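Local coordinates for alcohol dehydrogenase superfamily protein (Novosphingobium aromaticivorans, PDB 3GAZ), which probably works as an NADP-dependent oxidoreductase of the medium-chain dehydrogenase/reductase superfamily, at residues A[69-74]-A[109-114]; A[120-125]-A[290-295]; A[136-141]-A[164-169]. One frame throughout, in Å; residues are numbered along the deposited sequence.

Contact 1: A[69-74]-A[109-114]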
loop_
_atom_site.group_PDB
_atom_site.type_symbol
_atom_site.label_atom_id
_atom_site.label_comp_id
_atom_site.label_asym_id
_atom_site.label_seq_id
_atom_site.Cartn_x
_atom_site.Cartn_y
_atom_site.Cartn_z
HETATM N N MSE A 69 -8.242 3.704 10.471
HETATM C CA MSE A 69 -8.191 2.269 10.208
HETATM C C MSE A 69 -9.455 1.473 10.549
HETATM O O MSE A 69 -9.761 0.476 9.888
HETATM C CB MSE A 69 -6.993 1.666 10.962
HETATM C CG MSE A 69 -5.678 2.411 10.738
HETATM SE SE MSE A 69 -4.316 1.815 11.802
HETATM C CE MSE A 69 -4.411 2.875 13.077
ATOM N N ASP A 70 -10.172 1.905 11.585
ATOM C CA ASP A 70 -11.388 1.220 12.036
ATOM C C ASP A 70 -12.678 1.886 11.557
ATOM O O ASP A 70 -12.748 3.109 11.424
ATOM C CB ASP A 70 -11.454 1.172 13.567
ATOM C CG ASP A 70 -10.370 0.304 14.193
ATOM O OD1 ASP A 70 -10.102 -0.797 13.666
ATOM O OD2 ASP A 70 -9.807 0.718 15.236
ATOM N N LEU A 71 -13.706 1.075 11.319
ATOM C CA LEU A 71 -14.988 1.619 10.913
ATOM C C LEU A 71 -16.168 0.819 11.436
ATOM O O LEU A 71 -16.023 -0.307 11.920
ATOM C CB LEU A 71 -15.089 1.727 9.386
ATOM C CG LEU A 71 -15.063 0.480 8.492
ATOM C CD1 LEU A 71 -16.291 -0.394 8.730
ATOM C CD2 LEU A 71 -15.027 0.936 7.034
ATOM N N ALA A 72 -17.336 1.444 11.348
ATOM C CA ALA A 72 -18.600 0.838 11.738
ATOM C C ALA A 72 -19.606 1.553 10.850
ATOM O O ALA A 72 -19.608 2.782 10.773
ATOM C CB ALA A 72 -18.901 1.105 13.206
ATOM N N GLY A 73 -20.444 0.794 10.157
ATOM C CA GLY A 73 -21.417 1.429 9.288
ATOM C C GLY A 73 -22.451 0.465 8.748
ATOM O O GLY A 73 -22.780 -0.534 9.386
ATOM N N THR A 74 -22.955 0.769 7.559
ATOM C CA THR A 74 -23.970 -0.051 6.917
ATOM C C THR A 74 -23.592 -0.360 5.473
ATOM O O THR A 74 -23.021 0.475 4.772
ATOM C CB THR A 74 -25.337 0.674 6.927
ATOM O OG1 THR A 74 -25.762 0.872 8.281
ATOM C CG2 THR A 74 -26.389 -0.146 6.191
ATOM N N ALA A 109 -16.506 3.501 1.860
ATOM C CA ALA A 109 -15.293 2.720 1.672
ATOM C C ALA A 109 -15.650 1.372 1.053
ATOM O O ALA A 109 -16.582 0.702 1.502
ATOM C CB ALA A 109 -14.578 2.511 3.000
ATOM N N ALA A 110 -14.922 0.999 0.006
ATOM C CA ALA A 110 -15.122 -0.282 -0.667
ATOM C C ALA A 110 -14.199 -1.233 0.090
ATOM O O ALA A 110 -12.978 -1.062 0.071
ATOM C CB ALA A 110 -14.702 -0.181 -2.132
ATOM N N VAL A 111 -14.783 -2.226 0.753
ATOM C CA VAL A 111 -14.012 -3.156 1.573
ATOM C C VAL A 111 -14.189 -4.633 1.247
ATOM O O VAL A 111 -15.297 -5.088 0.959
ATOM C CB VAL A 111 -14.372 -2.971 3.064
ATOM C CG1 VAL A 111 -13.508 -3.876 3.935
ATOM C CG2 VAL A 111 -14.209 -1.513 3.458
ATOM N N ASP A 112 -13.085 -5.374 1.324
ATOM C CA ASP A 112 -13.096 -6.813 1.079
ATOM C C ASP A 112 -13.980 -7.411 2.170
ATOM O O ASP A 112 -13.716 -7.221 3.360
ATOM C CB ASP A 112 -11.675 -7.375 1.190
ATOM C CG ASP A 112 -11.597 -8.853 0.844
ATOM O OD1 ASP A 112 -12.338 -9.662 1.446
ATOM O OD2 ASP A 112 -10.778 -9.209 -0.032
ATOM N N ALA A 113 -15.020 -8.133 1.758
ATOM C CA ALA A 113 -15.975 -8.734 2.684
ATOM C C ALA A 113 -15.343 -9.522 3.829
ATOM O O ALA A 113 -15.868 -9.538 4.941
ATOM C CB ALA A 113 -16.951 -9.630 1.914
ATOM N N ARG A 114 -14.214 -10.164 3.558
ATOM C CA ARG A 114 -13.525 -10.969 4.566
ATOM C C ARG A 114 -13.059 -10.189 5.793
ATOM O O ARG A 114 -12.873 -10.766 6.868
ATOM C CB ARG A 114 -12.332 -11.673 3.929
ATOM C CG ARG A 114 -12.720 -12.725 2.897
ATOM C CD ARG A 114 -11.492 -13.284 2.205
ATOM N NE ARG A 114 -10.906 -12.318 1.281
ATOM C CZ ARG A 114 -9.820 -12.547 0.551
ATOM N NH1 ARG A 114 -9.192 -13.713 0.638
ATOM N NH2 ARG A 114 -9.369 -11.615 -0.278
#

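Contact 2: A[120-125]-A[290-295]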
loop_
_atom_site.group_PDB
_atom_site.type_symbol
_atom_site.label_atom_id
_atom_site.label_comp_id
_atom_site.label_asym_id
_atom_site.label_seq_id
_atom_site.Cartn_x
_atom_site.Cartn_y
_atom_site.Cartn_z
ATOM N N PRO A 120 -22.069 -5.775 16.404
ATOM C CA PRO A 120 -22.745 -6.319 17.582
ATOM C C PRO A 120 -24.013 -5.501 17.802
ATOM O O PRO A 120 -23.963 -4.269 17.847
ATOM C CB PRO A 120 -21.718 -6.111 18.690
ATOM C CG PRO A 120 -20.423 -6.305 17.963
ATOM C CD PRO A 120 -20.643 -5.527 16.681
ATOM N N ALA A 121 -25.145 -6.183 17.930
ATOM C CA ALA A 121 -26.429 -5.514 18.113
ATOM C C ALA A 121 -26.500 -4.548 19.290
ATOM O O ALA A 121 -27.144 -3.500 19.201
ATOM C CB ALA A 121 -27.543 -6.562 18.241
ATOM N N ALA A 122 -25.833 -4.891 20.386
ATOM C CA ALA A 122 -25.867 -4.070 21.595
ATOM C C ALA A 122 -25.023 -2.795 21.582
ATOM O O ALA A 122 -25.145 -1.968 22.482
ATOM C CB ALA A 122 -25.480 -4.933 22.805
ATOM N N LEU A 123 -24.173 -2.628 20.575
ATOM C CA LEU A 123 -23.316 -1.447 20.513
ATOM C C LEU A 123 -23.795 -0.380 19.535
ATOM O O LEU A 123 -24.411 -0.687 18.514
ATOM C CB LEU A 123 -21.890 -1.842 20.113
ATOM C CG LEU A 123 -21.132 -2.894 20.927
ATOM C CD1 LEU A 123 -19.733 -3.048 20.342
ATOM C CD2 LEU A 123 -21.053 -2.480 22.390
ATOM N N THR A 124 -23.502 0.877 19.857
ATOM C CA THR A 124 -23.843 1.986 18.978
ATOM C C THR A 124 -22.737 1.974 17.920
ATOM O O THR A 124 -21.741 1.268 18.077
ATOM C CB THR A 124 -23.794 3.337 19.715
ATOM O OG1 THR A 124 -22.445 3.604 20.123
ATOM C CG2 THR A 124 -24.714 3.317 20.938
HETATM N N MSE A 125 -22.900 2.740 16.848
HETATM C CA MSE A 125 -21.876 2.771 15.810
HETATM C C MSE A 125 -20.534 3.265 16.365
HETATM O O MSE A 125 -19.472 2.767 15.980
HETATM C CB MSE A 125 -22.334 3.651 14.644
HETATM C CG MSE A 125 -23.423 3.012 13.763
HETATM SE SE MSE A 125 -22.804 1.654 12.709
HETATM C CE MSE A 125 -24.357 1.014 12.022
ATOM N N ALA A 290 -19.546 -12.214 19.662
ATOM C CA ALA A 290 -20.042 -13.252 20.563
ATOM C C ALA A 290 -19.833 -12.855 22.025
ATOM O O ALA A 290 -20.647 -13.192 22.887
ATOM C CB ALA A 290 -19.344 -14.565 20.278
ATOM N N LEU A 291 -18.741 -12.144 22.301
ATOM C CA LEU A 291 -18.440 -11.697 23.658
ATOM C C LEU A 291 -19.321 -10.522 24.056
ATOM O O LEU A 291 -19.718 -10.402 25.215
ATOM C CB LEU A 291 -16.962 -11.311 23.787
ATOM C CG LEU A 291 -15.976 -12.474 23.641
ATOM C CD1 LEU A 291 -14.553 -11.976 23.838
ATOM C CD2 LEU A 291 -16.310 -13.554 24.660
ATOM N N VAL A 292 -19.621 -9.649 23.100
ATOM C CA VAL A 292 -20.490 -8.511 23.380
ATOM C C VAL A 292 -21.874 -9.069 23.704
ATOM O O VAL A 292 -22.515 -8.669 24.676
ATOM C CB VAL A 292 -20.619 -7.574 22.158
ATOM C CG1 VAL A 292 -21.709 -6.535 22.413
ATOM C CG2 VAL A 292 -19.289 -6.879 21.887
ATOM N N GLN A 293 -22.308 -10.015 22.880
ATOM C CA GLN A 293 -23.607 -10.655 23.019
ATOM C C GLN A 293 -23.829 -11.252 24.412
ATOM O O GLN A 293 -24.941 -11.208 24.942
ATOM C CB GLN A 293 -23.741 -11.728 21.934
ATOM C CG GLN A 293 -25.091 -12.399 21.834
ATOM C CD GLN A 293 -25.494 -12.650 20.388
ATOM O OE1 GLN A 293 -24.646 -12.900 19.526
ATOM N NE2 GLN A 293 -26.794 -12.590 20.116
ATOM N N THR A 294 -22.776 -11.803 25.008
ATOM C CA THR A 294 -22.891 -12.393 26.338
ATOM C C THR A 294 -22.543 -11.404 27.452
ATOM O O THR A 294 -22.417 -11.784 28.617
ATOM C CB THR A 294 -21.999 -13.652 26.482
ATOM O OG1 THR A 294 -20.648 -13.335 26.124
ATOM C CG2 THR A 294 -22.512 -14.767 25.584
ATOM N N GLY A 295 -22.398 -10.135 27.089
ATOM C CA GLY A 295 -22.079 -9.110 28.068
ATOM C C GLY A 295 -20.704 -9.246 28.699
ATOM O O GLY A 295 -20.484 -8.795 29.822
#

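Contact 3: A[136-141]-A[164-169]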
loop_
_atom_site.group_PDB
_atom_site.type_symbol
_atom_site.label_atom_id
_atom_site.label_comp_id
_atom_site.label_asym_id
_atom_site.label_seq_id
_atom_site.Cartn_x
_atom_site.Cartn_y
_atom_site.Cartn_z
ATOM N N ILE A 136 -8.421 -7.171 17.771
ATOM C CA ILE A 136 -7.601 -8.067 16.969
ATOM C C ILE A 136 -6.181 -8.128 17.533
ATOM O O ILE A 136 -5.573 -9.196 17.592
ATOM C CB ILE A 136 -7.564 -7.597 15.496
ATOM C CG1 ILE A 136 -8.932 -7.840 14.850
ATOM C CG2 ILE A 136 -6.468 -8.324 14.730
ATOM C CD1 ILE A 136 -9.065 -7.268 13.454
ATOM N N THR A 137 -5.658 -6.982 17.956
ATOM C CA THR A 137 -4.314 -6.935 18.511
ATOM C C THR A 137 -4.268 -7.771 19.789
ATOM O O THR A 137 -3.379 -8.608 19.965
ATOM C CB THR A 137 -3.895 -5.479 18.812
ATOM O OG1 THR A 137 -3.865 -4.732 17.587
ATOM C CG2 THR A 137 -2.520 -5.438 19.458
ATOM N N ALA A 138 -5.245 -7.560 20.666
ATOM C CA ALA A 138 -5.325 -8.298 21.923
ATOM C C ALA A 138 -5.489 -9.796 21.682
ATOM O O ALA A 138 -4.875 -10.621 22.367
ATOM C CB ALA A 138 -6.496 -7.784 22.751
ATOM N N TRP A 139 -6.318 -10.142 20.705
ATOM C CA TRP A 139 -6.588 -11.540 20.380
ATOM C C TRP A 139 -5.385 -12.277 19.791
ATOM O O TRP A 139 -5.118 -13.428 20.151
ATOM C CB TRP A 139 -7.765 -11.626 19.409
ATOM C CG TRP A 139 -8.212 -13.027 19.119
ATOM C CD1 TRP A 139 -7.672 -13.898 18.214
ATOM C CD2 TRP A 139 -9.285 -13.728 19.759
ATOM N NE1 TRP A 139 -8.347 -15.099 18.250
ATOM C CE2 TRP A 139 -9.342 -15.020 19.188
ATOM C CE3 TRP A 139 -10.207 -13.386 20.759
ATOM C CZ2 TRP A 139 -10.286 -15.976 19.588
ATOM C CZ3 TRP A 139 -11.148 -14.339 21.157
ATOM C CH2 TRP A 139 -11.178 -15.617 20.568
ATOM N N GLU A 140 -4.659 -11.629 18.885
ATOM C CA GLU A 140 -3.509 -12.287 18.282
ATOM C C GLU A 140 -2.470 -12.634 19.336
ATOM O O GLU A 140 -1.794 -13.652 19.233
ATOM C CB GLU A 140 -2.872 -11.411 17.201
ATOM C CG GLU A 140 -3.827 -11.036 16.081
ATOM C CD GLU A 140 -3.110 -10.635 14.806
ATOM O OE1 GLU A 140 -2.085 -9.919 14.887
ATOM O OE2 GLU A 140 -3.583 -11.034 13.718
ATOM N N GLY A 141 -2.353 -11.786 20.353
ATOM C CA GLY A 141 -1.378 -12.034 21.398
ATOM C C GLY A 141 -1.821 -13.072 22.407
ATOM O O GLY A 141 -1.086 -14.020 22.708
ATOM N N GLY A 164 -5.070 -2.868 26.030
ATOM C CA GLY A 164 -5.196 -3.350 27.393
ATOM C C GLY A 164 -6.588 -3.684 27.897
ATOM O O GLY A 164 -6.821 -4.790 28.388
ATOM N N HIS A 165 -7.523 -2.746 27.780
ATOM C CA HIS A 165 -8.867 -2.997 28.289
ATOM C C HIS A 165 -9.585 -4.136 27.579
ATOM O O HIS A 165 -10.386 -4.838 28.189
ATOM C CB HIS A 165 -9.718 -1.709 28.277
ATOM C CG HIS A 165 -10.314 -1.359 26.944
ATOM N ND1 HIS A 165 -9.573 -0.844 25.904
ATOM C CD2 HIS A 165 -11.597 -1.397 26.510
ATOM C CE1 HIS A 165 -10.374 -0.575 24.886
ATOM N NE2 HIS A 165 -11.606 -0.901 25.228
ATOM N N VAL A 166 -9.295 -4.341 26.299
ATOM C CA VAL A 166 -9.941 -5.432 25.587
ATOM C C VAL A 166 -9.219 -6.747 25.890
ATOM O O VAL A 166 -9.845 -7.808 25.928
ATOM C CB VAL A 166 -9.993 -5.175 24.055
ATOM C CG1 VAL A 166 -10.963 -4.036 23.763
ATOM C CG2 VAL A 166 -8.611 -4.837 23.523
ATOM N N ALA A 167 -7.911 -6.671 26.121
ATOM C CA ALA A 167 -7.131 -7.860 26.451
ATOM C C ALA A 167 -7.630 -8.411 27.792
ATOM O O ALA A 167 -7.745 -9.619 27.974
ATOM C CB ALA A 167 -5.651 -7.508 26.542
ATOM N N ILE A 168 -7.926 -7.512 28.728
ATOM C CA ILE A 168 -8.433 -7.915 30.041
ATOM C C ILE A 168 -9.731 -8.705 29.898
ATOM O O ILE A 168 -9.894 -9.770 30.492
ATOM C CB ILE A 168 -8.747 -6.689 30.934
ATOM C CG1 ILE A 168 -7.450 -6.044 31.426
ATOM C CG2 ILE A 168 -9.642 -7.113 32.102
ATOM C CD1 ILE A 168 -7.671 -4.781 32.230
ATOM N N GLN A 169 -10.653 -8.170 29.104
ATOM C CA GLN A 169 -11.951 -8.799 28.915
ATOM C C GLN A 169 -11.890 -10.121 28.160
ATOM O O GLN A 169 -12.669 -11.030 28.443
ATOM C CB GLN A 169 -12.902 -7.813 28.228
ATOM C CG GLN A 169 -13.112 -6.543 29.055
ATOM C CD GLN A 169 -14.005 -5.522 28.376
ATOM O OE1 GLN A 169 -15.210 -5.718 28.256
ATOM N NE2 GLN A 169 -13.407 -4.425 27.917
#

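Contact 1: A[69-74]-A[109-114]
No flat group enters the touch of L71 on A109 and V111; the flat groups here, the guanidinium of R114 and the carboxylate of D112, meet edge to edge beyond it, where 109-114 leaves strand 108-112. R114 grips D112 side-on in a salt bridge, with NE bonded to OD1 at 3.0 Å and NH2 to OD2 at 2.8 Å. The carboxylate stays near the guanidinium plane, but the nitrogens reach the syn sides of its oxygens 23° out of the carboxylate plane. D112 OD1 also accepts the backbone N of R114 at 2.9 Å through its anti lone pair, forming an Asx turn, and the R114 side chain packs on D323 of the second subunit. The contact itself is apolar and slight: CD2 of L71 touches A109 CB and V111 CG2, each at 4.4 Å. The end of L71 is extended, CD2 lying anti to CA with CD1 turned aside (chi2 65°), and one methyl thus spans to two residues on the same face of strand 108-112. L71 reaches across strand 34-39, which pairs antiparallel with both strands and whose I39 touches L71 and A109, consistent with the curled sheet of a GroES-like domain. With no hydrogen bond between the segments, hydrophobic burial alone joins them directly; the salt bridge and Asx turn are local to 112-114 and would probably steady the chain there, separately from L71.

Contact 2: A[120-125]-A[290-295]
V292 carries the whole contact, fitting its branched side chain against P120, A122 and L123. Its CB lies 3.9 Å from CB of P120. From there CG1, anti to the backbone N (chi1 171°), points into the turn and meets three residues: P120 CB at 3.7 Å, L123 CG at 4.0 Å and A122 CB at 4.1 Å. The other methyl, CG2, reaches CG of the P120 ring, 4.1 Å away, and CD1 of L123 at 4.2 Å. P120 and V292 cross at about a right angle, so the ring presents its CB-CG side to the valine branches. The three partners converge because residues 120-123 form a type I turn, closed by the bond from L123 N to P120 O at 3.2 Å. V292 itself sits near the C-terminal end of helix 278-293, which ends in a Schellman motif with G295 as its C-prime residue; G295 N bonds V292 O at 2.8 Å. The loop between strand 116-118 and helix 125-129 is thereby set against the end of a helix that follows strand 262-265 of the six-stranded parallel sheet. With an alanine in place of V292, the loss of both methyls is likely to leave A122 and L123 without their partner and open a gap beside P120. Every contact here is carbon on carbon: P120, L123 and V292 are held by shape and hydrophobic burial, exposed A122 closes the outer edge, and no directional bond fixes the register.

Contact 3: A[136-141]-A[164-169]
A138 and A167 bring helices 132-145 and 162-173 into close approach, their CA atoms 4.9 Å apart. The tight part is built round one methyl: A138 CB stands 3.8 Å from A167 CA and 3.9 Å from A167 CB, and 3.7 Å from CG2 of V166. With CG1 of V166 anti to the carbonyl carbon (chi1 -69°), CG2 falls between the backbone N and the carbonyl carbon and faces A138. CG1 meanwhile lies 3.5 Å above the plane of the H165 ring, offset toward its rim, a contact within the same helix. With so little side chain between them, the backbones can come this near. Helix 162-173 follows strand 153-157 of the six-stranded parallel sheet, and G164 belongs to a GxGxxG-type glycine pattern, consistent with a Rossmann nucleotide-binding domain. Beyond A138, V166 and A167 no other residue of the two segments touches across the contact, and the neighbouring side chains are engaged with other partners. T137 OG1 is hydrogen-bonded to T268 OG1, and E140, the partly exposed residue of 136-141, is hydrogen-bonded to the same hydroxyl through OE1. W139 touches I170 further along the facing helix, R174 just past its end, and helix 278-293 at M284 and E287. On 164-169 the polar side chain of Q169 is held at both ends of its amide. Its NE2 bonds H165 O at 3.1 Å, the donor 57° out of the carbonyl plane yet nearly in its own amide plane, and its OE1 accepts A298 N, which together fix the rotation of the amide.

Overall arrangement
From the N terminus, contact 1 closes the first loop, joining strand 70-78 to strand 108-112 within the GroES-like sheet, and is complete before contact 2 begins. Contact 2 spans the longest stretch, from the loop after strand 116-118 to the end of helix 278-293; within that span falls contact 3, where helices 132-145 and 162-173 meet beside the parallel sheet. Contacts 1 and 2 touch directly, A72 CB lying 3.3 Å from M125 O, although their centres are 18 Å apart. Contacts 2 and 3 approach to about 5 Å at their nearest atoms without touching. None of the loops cross.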